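Local coordinates for quinone oxidoreductase (Thermus thermophilus, PDB 1IZ0), which binds NADPH and probably uses it to reduce quinones, at residues A73-Q78 against F107-L112; R31-G36 against L99-A104; H42-R45 against L50-L53. One frame throughout, in Å; residues are numbered along the deposited sequence.

Interaction 1 of 3, residues A73-Q78 against F107-L112; sequences AALVPQ and FPVSFL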
loop_
_atom_site.group_PDB
_atom_site.type_symbol
_atom_site.label_atom_id
_atom_site.label_comp_id
_atom_site.label_asym_id
_atom_site.label_seq_id
_atom_site.Cartn_x
_atom_site.Cartn_y
_atom_site.Cartn_z
ATOM N N ALA A 73 -12.571 -8.509 -2.433
ATOM C CA ALA A 73 -11.191 -8.080 -2.630
ATOM C C ALA A 73 -10.385 -9.135 -1.880
ATOM O O ALA A 73 -10.888 -9.734 -0.927
ATOM C CB ALA A 73 -10.956 -6.709 -2.013
ATOM N N ALA A 74 -9.152 -9.384 -2.297
ATOM C CA ALA A 74 -8.359 -10.383 -1.599
ATOM C C ALA A 74 -6.869 -10.229 -1.809
ATOM O O ALA A 74 -6.420 -9.740 -2.844
ATOM C CB ALA A 74 -8.788 -11.786 -2.027
ATOM N N LEU A 75 -6.108 -10.641 -0.804
ATOM C CA LEU A 75 -4.661 -10.618 -0.882
ATOM C C LEU A 75 -4.264 -12.067 -1.074
ATOM O O LEU A 75 -4.622 -12.930 -0.272
ATOM C CB LEU A 75 -4.044 -10.067 0.401
ATOM C CG LEU A 75 -4.102 -8.545 0.496
ATOM C CD1 LEU A 75 -3.340 -8.071 1.704
ATOM C CD2 LEU A 75 -3.495 -7.953 -0.767
ATOM N N VAL A 76 -3.549 -12.334 -2.158
ATOM C CA VAL A 76 -3.109 -13.684 -2.478
ATOM C C VAL A 76 -1.587 -13.622 -2.579
ATOM O O VAL A 76 -1.021 -12.538 -2.722
ATOM C CB VAL A 76 -3.722 -14.137 -3.832
ATOM C CG1 VAL A 76 -3.374 -15.567 -4.112
ATOM C CG2 VAL A 76 -5.233 -13.981 -3.804
ATOM N N PRO A 77 -0.900 -14.771 -2.477
ATOM C CA PRO A 77 0.565 -14.731 -2.571
ATOM C C PRO A 77 1.023 -14.616 -4.023
ATOM O O PRO A 77 2.141 -14.187 -4.302
ATOM C CB PRO A 77 0.993 -16.063 -1.955
ATOM C CG PRO A 77 -0.175 -16.440 -1.075
ATOM C CD PRO A 77 -1.347 -16.058 -1.917
ATOM N N GLN A 78 0.152 -15.020 -4.943
ATOM C CA GLN A 78 0.466 -14.970 -6.368
ATOM C C GLN A 78 -0.793 -15.352 -7.123
ATOM O O GLN A 78 -1.809 -15.671 -6.508
ATOM C CB GLN A 78 1.573 -15.974 -6.715
ATOM C CG GLN A 78 1.097 -17.428 -6.734
ATOM C CD GLN A 78 2.069 -18.364 -7.449
ATOM O OE1 GLN A 78 3.053 -18.837 -6.860
ATOM N NE2 GLN A 78 1.802 -18.626 -8.735
ATOM N N PHE A 107 -7.357 -0.633 -2.546
ATOM C CA PHE A 107 -7.574 -0.556 -1.108
ATOM C C PHE A 107 -6.786 -1.448 -0.134
ATOM O O PHE A 107 -6.097 -0.937 0.751
ATOM C CB PHE A 107 -9.076 -0.718 -0.824
ATOM C CG PHE A 107 -9.403 -0.983 0.625
ATOM C CD1 PHE A 107 -9.647 -2.275 1.072
ATOM C CD2 PHE A 107 -9.446 0.061 1.544
ATOM C CE1 PHE A 107 -9.930 -2.528 2.418
ATOM C CE2 PHE A 107 -9.727 -0.178 2.890
ATOM C CZ PHE A 107 -9.969 -1.477 3.328
ATOM N N PRO A 108 -6.875 -2.781 -0.277
ATOM C CA PRO A 108 -6.182 -3.726 0.617
ATOM C C PRO A 108 -4.789 -3.386 1.138
ATOM O O PRO A 108 -4.607 -3.072 2.320
ATOM C CB PRO A 108 -6.198 -5.032 -0.177
ATOM C CG PRO A 108 -7.464 -4.924 -0.963
ATOM C CD PRO A 108 -7.418 -3.491 -1.451
ATOM N N VAL A 109 -3.794 -3.470 0.270
ATOM C CA VAL A 109 -2.424 -3.200 0.695
ATOM C C VAL A 109 -2.179 -1.812 1.284
ATOM O O VAL A 109 -1.664 -1.695 2.393
ATOM C CB VAL A 109 -1.441 -3.419 -0.467
ATOM C CG1 VAL A 109 -0.024 -3.061 -0.027
ATOM C CG2 VAL A 109 -1.518 -4.868 -0.926
ATOM N N SER A 110 -2.554 -0.767 0.555
ATOM C CA SER A 110 -2.317 0.606 1.009
ATOM C C SER A 110 -2.961 0.958 2.345
ATOM O O SER A 110 -2.286 1.418 3.271
ATOM C CB SER A 110 -2.797 1.605 -0.052
ATOM O OG SER A 110 -2.222 1.320 -1.319
ATOM N N PHE A 111 -4.266 0.741 2.454
ATOM C CA PHE A 111 -4.969 1.078 3.681
ATOM C C PHE A 111 -4.622 0.213 4.877
ATOM O O PHE A 111 -4.554 0.712 6.006
ATOM C CB PHE A 111 -6.475 1.090 3.412
ATOM C CG PHE A 111 -6.896 2.244 2.556
ATOM C CD1 PHE A 111 -7.494 3.365 3.121
ATOM C CD2 PHE A 111 -6.599 2.256 1.195
ATOM C CE1 PHE A 111 -7.781 4.485 2.346
ATOM C CE2 PHE A 111 -6.880 3.367 0.410
ATOM C CZ PHE A 111 -7.470 4.486 0.985
ATOM N N LEU A 112 -4.400 -1.075 4.649
ATOM C CA LEU A 112 -4.027 -1.953 5.747
ATOM C C LEU A 112 -2.637 -1.558 6.234
ATOM O O LEU A 112 -2.368 -1.539 7.438
ATOM C CB LEU A 112 -4.043 -3.415 5.291
ATOM C CG LEU A 112 -5.448 -4.028 5.309
ATOM C CD1 LEU A 112 -5.432 -5.441 4.729
ATOM C CD2 LEU A 112 -5.953 -4.042 6.750
#

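Interaction 2 of 3, residues R31-G36 against L99-A104; sequences RVEAVG and LSPEEA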
loop_
_atom_site.group_PDB
_atom_site.type_symbol
_atom_site.label_atom_id
_atom_site.label_comp_id
_atom_site.label_asym_id
_atom_site.label_seq_id
_atom_site.Cartn_x
_atom_site.Cartn_y
_atom_site.Cartn_z
ATOM N N ARG A 31 -13.451 -15.022 -10.213
ATOM C CA ARG A 31 -13.128 -14.553 -11.545
ATOM C C ARG A 31 -12.669 -13.118 -11.355
ATOM O O ARG A 31 -13.417 -12.272 -10.860
ATOM C CB ARG A 31 -14.344 -14.628 -12.480
ATOM C CG ARG A 31 -15.649 -14.152 -11.889
ATOM C CD ARG A 31 -16.784 -14.269 -12.915
ATOM N NE ARG A 31 -16.661 -13.268 -13.973
ATOM C CZ ARG A 31 -16.855 -11.966 -13.788
ATOM N NH1 ARG A 31 -17.187 -11.511 -12.588
ATOM N NH2 ARG A 31 -16.710 -11.115 -14.794
ATOM N N VAL A 32 -11.421 -12.873 -11.739
ATOM C CA VAL A 32 -10.769 -11.580 -11.610
ATOM C C VAL A 32 -11.311 -10.442 -12.484
ATOM O O VAL A 32 -11.549 -10.608 -13.685
ATOM C CB VAL A 32 -9.253 -11.742 -11.880
ATOM C CG1 VAL A 32 -8.512 -10.454 -11.578
ATOM C CG2 VAL A 32 -8.703 -12.888 -11.036
ATOM N N GLU A 33 -11.499 -9.281 -11.861
ATOM C CA GLU A 33 -11.973 -8.091 -12.558
ATOM C C GLU A 33 -10.869 -7.038 -12.592
ATOM O O GLU A 33 -10.687 -6.347 -13.593
ATOM C CB GLU A 33 -13.205 -7.512 -11.857
ATOM C CG GLU A 33 -14.465 -8.342 -12.031
ATOM C CD GLU A 33 -15.658 -7.726 -11.325
ATOM O OE1 GLU A 33 -15.632 -7.633 -10.081
ATOM O OE2 GLU A 33 -16.617 -7.325 -12.015
ATOM N N ALA A 34 -10.127 -6.925 -11.495
ATOM C CA ALA A 34 -9.053 -5.944 -11.413
ATOM C C ALA A 34 -7.923 -6.447 -10.522
ATOM O O ALA A 34 -8.129 -7.294 -9.646
ATOM C CB ALA A 34 -9.593 -4.618 -10.881
ATOM N N VAL A 35 -6.726 -5.924 -10.764
ATOM C CA VAL A 35 -5.555 -6.309 -9.998
ATOM C C VAL A 35 -4.776 -5.051 -9.660
ATOM O O VAL A 35 -4.445 -4.261 -10.547
ATOM C CB VAL A 35 -4.640 -7.259 -10.811
ATOM C CG1 VAL A 35 -3.519 -7.765 -9.936
ATOM C CG2 VAL A 35 -5.446 -8.425 -11.365
ATOM N N GLY A 36 -4.496 -4.851 -8.380
ATOM C CA GLY A 36 -3.742 -3.680 -7.980
ATOM C C GLY A 36 -2.275 -4.051 -7.900
ATOM O O GLY A 36 -1.928 -5.053 -7.289
ATOM N N LEU A 99 -19.024 -0.017 -4.924
ATOM C CA LEU A 99 -17.593 0.259 -5.013
ATOM C C LEU A 99 -17.142 -0.270 -6.368
ATOM O O LEU A 99 -17.444 -1.413 -6.713
ATOM C CB LEU A 99 -16.815 -0.477 -3.917
ATOM C CG LEU A 99 -15.878 0.311 -2.991
ATOM C CD1 LEU A 99 -14.865 -0.657 -2.391
ATOM C CD2 LEU A 99 -15.159 1.417 -3.737
ATOM N N SER A 100 -16.433 0.548 -7.137
ATOM C CA SER A 100 -15.961 0.097 -8.440
ATOM C C SER A 100 -14.836 -0.914 -8.232
ATOM O O SER A 100 -14.183 -0.929 -7.183
ATOM C CB SER A 100 -15.428 1.270 -9.266
ATOM O OG SER A 100 -14.144 1.654 -8.806
ATOM N N PRO A 101 -14.606 -1.786 -9.223
ATOM C CA PRO A 101 -13.546 -2.790 -9.117
ATOM C C PRO A 101 -12.172 -2.134 -8.993
ATOM O O PRO A 101 -11.301 -2.626 -8.268
ATOM C CB PRO A 101 -13.685 -3.582 -10.423
ATOM C CG PRO A 101 -15.147 -3.496 -10.713
ATOM C CD PRO A 101 -15.440 -2.033 -10.416
ATOM N N GLU A 102 -11.973 -1.028 -9.705
ATOM C CA GLU A 102 -10.688 -0.332 -9.672
ATOM C C GLU A 102 -10.384 0.264 -8.305
ATOM O O GLU A 102 -9.275 0.107 -7.791
ATOM C CB GLU A 102 -10.630 0.783 -10.724
ATOM C CG GLU A 102 -10.655 0.308 -12.167
ATOM C CD GLU A 102 -12.052 -0.012 -12.661
ATOM O OE1 GLU A 102 -12.187 -0.385 -13.849
ATOM O OE2 GLU A 102 -13.014 0.111 -11.872
ATOM N N GLU A 103 -11.359 0.955 -7.718
ATOM C CA GLU A 103 -11.150 1.565 -6.412
ATOM C C GLU A 103 -10.925 0.474 -5.362
ATOM O O GLU A 103 -10.115 0.639 -4.445
ATOM C CB GLU A 103 -12.355 2.432 -6.019
ATOM C CG GLU A 103 -12.025 3.458 -4.940
ATOM C CD GLU A 103 -13.193 4.366 -4.599
ATOM O OE1 GLU A 103 -13.826 4.903 -5.532
ATOM O OE2 GLU A 103 -13.469 4.553 -3.394
ATOM N N ALA A 104 -11.646 -0.637 -5.495
ATOM C CA ALA A 104 -11.494 -1.754 -4.560
ATOM C C ALA A 104 -10.090 -2.354 -4.652
ATOM O O ALA A 104 -9.504 -2.740 -3.642
ATOM C CB ALA A 104 -12.544 -2.841 -4.846
#

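Interaction 3 of 3, residues H42-R45 against L50-L53; sequences HLMR and LTRL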
loop_
_atom_site.group_PDB
_atom_site.type_symbol
_atom_site.label_atom_id
_atom_site.label_comp_id
_atom_site.label_asym_id
_atom_site.label_seq_id
_atom_site.Cartn_x
_atom_site.Cartn_y
_atom_site.Cartn_z
ATOM N N HIS A 42 7.071 -5.487 -8.189
ATOM C CA HIS A 42 8.241 -5.216 -9.010
ATOM C C HIS A 42 9.486 -5.856 -8.403
ATOM O O HIS A 42 10.298 -6.433 -9.121
ATOM C CB HIS A 42 8.456 -3.710 -9.163
ATOM C CG HIS A 42 9.782 -3.351 -9.762
ATOM N ND1 HIS A 42 10.876 -3.005 -8.997
ATOM C CD2 HIS A 42 10.194 -3.301 -11.052
ATOM C CE1 HIS A 42 11.904 -2.754 -9.790
ATOM N NE2 HIS A 42 11.516 -2.928 -11.041
ATOM N N LEU A 43 9.628 -5.764 -7.083
ATOM C CA LEU A 43 10.787 -6.342 -6.407
ATOM C C LEU A 43 10.781 -7.863 -6.462
ATOM O O LEU A 43 11.834 -8.498 -6.516
ATOM C CB LEU A 43 10.840 -5.890 -4.943
ATOM C CG LEU A 43 11.109 -4.398 -4.733
ATOM C CD1 LEU A 43 11.166 -4.087 -3.245
ATOM C CD2 LEU A 43 12.426 -4.020 -5.410
HETATM N N MSE A 44 9.593 -8.450 -6.445
HETATM C CA MSE A 44 9.479 -9.898 -6.486
HETATM C C MSE A 44 9.895 -10.471 -7.833
HETATM O O MSE A 44 10.333 -11.614 -7.910
HETATM C CB MSE A 44 8.051 -10.323 -6.145
HETATM C CG MSE A 44 7.942 -10.958 -4.775
HETATM SE SE MSE A 44 6.123 -11.069 -4.144
HETATM C CE MSE A 44 5.403 -12.246 -5.515
ATOM N N ARG A 45 9.747 -9.680 -8.894
ATOM C CA ARG A 45 10.144 -10.123 -10.232
ATOM C C ARG A 45 11.661 -10.151 -10.328
ATOM O O ARG A 45 12.230 -10.843 -11.173
ATOM C CB ARG A 45 9.617 -9.169 -11.307
ATOM C CG ARG A 45 8.158 -9.305 -11.603
ATOM C CD ARG A 45 7.737 -8.341 -12.700
ATOM N NE ARG A 45 8.449 -8.564 -13.959
ATOM C CZ ARG A 45 8.045 -8.070 -15.124
ATOM N NH1 ARG A 45 6.943 -7.337 -15.173
ATOM N NH2 ARG A 45 8.736 -8.304 -16.237
ATOM N N LEU A 50 11.249 -9.221 0.377
ATOM C CA LEU A 50 11.303 -9.997 1.612
ATOM C C LEU A 50 10.865 -11.438 1.356
ATOM O O LEU A 50 11.508 -12.371 1.835
ATOM C CB LEU A 50 10.421 -9.356 2.690
ATOM C CG LEU A 50 10.867 -7.990 3.227
ATOM C CD1 LEU A 50 12.284 -8.102 3.771
ATOM C CD2 LEU A 50 10.808 -6.945 2.127
ATOM N N THR A 51 9.774 -11.618 0.613
ATOM C CA THR A 51 9.302 -12.963 0.275
ATOM C C THR A 51 9.954 -13.317 -1.059
ATOM O O THR A 51 9.973 -12.504 -1.984
ATOM C CB THR A 51 7.760 -13.039 0.077
ATOM O OG1 THR A 51 7.381 -12.232 -1.041
ATOM C CG2 THR A 51 7.022 -12.559 1.307
ATOM N N ARG A 52 10.498 -14.521 -1.155
ATOM C CA ARG A 52 11.149 -14.945 -2.383
ATOM C C ARG A 52 10.340 -16.036 -3.066
ATOM O O ARG A 52 10.388 -17.197 -2.666
ATOM C CB ARG A 52 12.560 -15.445 -2.083
ATOM N N LEU A 53 9.586 -15.651 -4.090
ATOM C CA LEU A 53 8.783 -16.604 -4.841
ATOM C C LEU A 53 9.679 -17.221 -5.915
ATOM O O LEU A 53 10.422 -16.509 -6.595
ATOM C CB LEU A 53 7.590 -15.893 -5.492
ATOM C CG LEU A 53 6.209 -16.486 -5.202
ATOM C CD1 LEU A 53 6.137 -17.912 -5.729
ATOM C CD2 LEU A 53 5.954 -16.469 -3.698
HETATM O O HOH W 1 10.876 -13.470 -6.029
#

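Interaction 1 of 3, residues A73-Q78 against F107-L112
Leu75 and Ala73 press on Pro108 and Val109 through hydrocarbon alone: no hydrogen bond links the two segments. The nearest pair is Leu75 CD2 and Val109 CG2 at 3.7 Å, where the side chains cross at about a right angle. The same CD2 branch of Leu75 also lies 4.0 Å from Pro108 CB, so it rests on two consecutive residues of the helix. With CG anti to its carbonyl carbon (chi1 -79°), Leu75 brings CD2 over this side of the helix. Ala73, two residues earlier on the same face of the strand, adds its CB 4.1 Å from Pro108 CG; Ala74 between them points away, the usual alternation of a strand. The backbones stay well apart, Leu75 CA and Pro108 CA being 7.2 Å from each other, and the axes of 73-75 and 108-112 cross at -78°, which limits the touch to a small patch.

Backbone bonds hold the helical side. Phe111 N donates to Phe107 O over 3.0 Å, and Leu112 N to Pro108 O over 3.1 Å. A carboxylate closes the polar account: Glu62 OE2, from the strand paired with 70-75, accepts from Val109 N, while the Glu62 side chain touches both Leu75 and Pro108.

Helix 108-120 also packs on helices 137-148 and 251-261, and Leu75 approaches Leu244, which contacts NADPH in the complex of this protein. Strand 70-75 of the GroES-like sheet thus meets a helix associated with the Rossmann part, the two-domain plan of the medium-chain dehydrogenase/reductase fold with its coenzyme cleft between.

Interaction 2 of 3, residues R31-G36 against L99-A104
A classic beta bulge in strand 27-37, made by Glu33 and Ala34 opposite Val64, meets the first turn of the short helix 101-105 at Pro101. Two consecutive residues normally point to opposite faces of a strand; here the bulge sends the CB atoms of both Glu33 and Ala34 toward the helix, and the two converge on Pro101 CB. Ala34 CB lies 3.7 Å from Pro101 O, so the methyl touches the backbone carbonyl as well as the side chain, its distance to Pro101 CB being 4.2 Å. Glu33 reaches the same Pro101 CB with its own CB, again at 4.2 Å. No hydrogen bond joins the segments; the link is van der Waals contact, methyl against carbonyl and methylene, and the nearest CA atoms, those of Ala34 and Pro101, are 6.0 Å apart.

The start of the helix is capped by Ser100. Its OG accepts from Glu103 N over 3.1 Å, and the N-H...O angle of 166° makes the bond nearly straight; chi1 of 76° turns the hydroxyl back over the first turn to receive it. Pro101, immediately after the cap, occupies the first helical position, where the lack of an N-H costs no helical bond. All of this lies at the GroES-like sheet, in which strand 27-37 pairs with 62-67, 84-88 and 297-301.

The carboxylates of the contact are engaged elsewhere in the chain. Glu33 OE1 forms a salt bridge with Arg71 NE, and Glu102 OE1 one with Arg301 NE, while the Arg301 side chain also touches Pro101 and Glu33.

Interaction 3 of 3, residues H42-R45 against L50-L53
Helix 39-46 and the loop that follows it come closest, by CA positions, at Met44 and Arg52, whose CA atoms are 6.7 Å apart, and residues 51-53 pass the helix in an extended conformation (Thr51 phi/psi -92°/134°). Met44, modelled as selenomethionine, bridges the gap with its side chain. Its selenium atom SE sits 3.5 Å from Thr51 OG1, and its CG lies 3.8 Å from the carbonyl oxygen Thr51 O, so the hydroxyl and the carbonyl oxygen of Thr51 both lie against the methionine chain. The chain is bent by the turn about CG-SE (chi3 63°), which carries the terminal methyl on toward the next contact: CE meets CB of Leu53 at 4.3 Å. Met44 therefore slants across the loop and touches alternate residues, Thr51 and Leu53, leaving Arg52 pointing away.

A water lies between the backbones as well, 2.7 Å from Met44 O and 3.1 Å from Leu53 O. It can donate to either carbonyl, although further acceptors compete for its protons.

Around this contact, CB of Arg45 points away from the loop, and its guanidinium forms a salt bridge with Glu283 and a cation-pi contact with Phe286, both in helix 282-288. On the loop side, Leu50 and Thr51 touch Trp243, just after strand 238-241, and Leu53 packs on Gln78 beyond strand 70-75.

How the interactions relate
All three contacts involve the GroES-like part of the enzyme. Interaction 3 is local, and its whole chain segment falls between the two halves of interaction 2, whose strand 27-37 is followed in the chain by helix 39-46. Interactions 1 and 2 alternate along the chain: both reach the same GroES-like sheet, through strands 70-75 and 27-37, and their helices, 108-120 and 101-105, are consecutive. Their centres are 11 Å apart. Interaction 3 lies about 16 Å from interaction 1, centre to centre, yet touches it, with Pro77 O 4.0 Å from Met44 CE. Interaction 2 sits away from the NADPH site, whereas interaction 1 borders it, where the sheet meets the nucleotide-binding side.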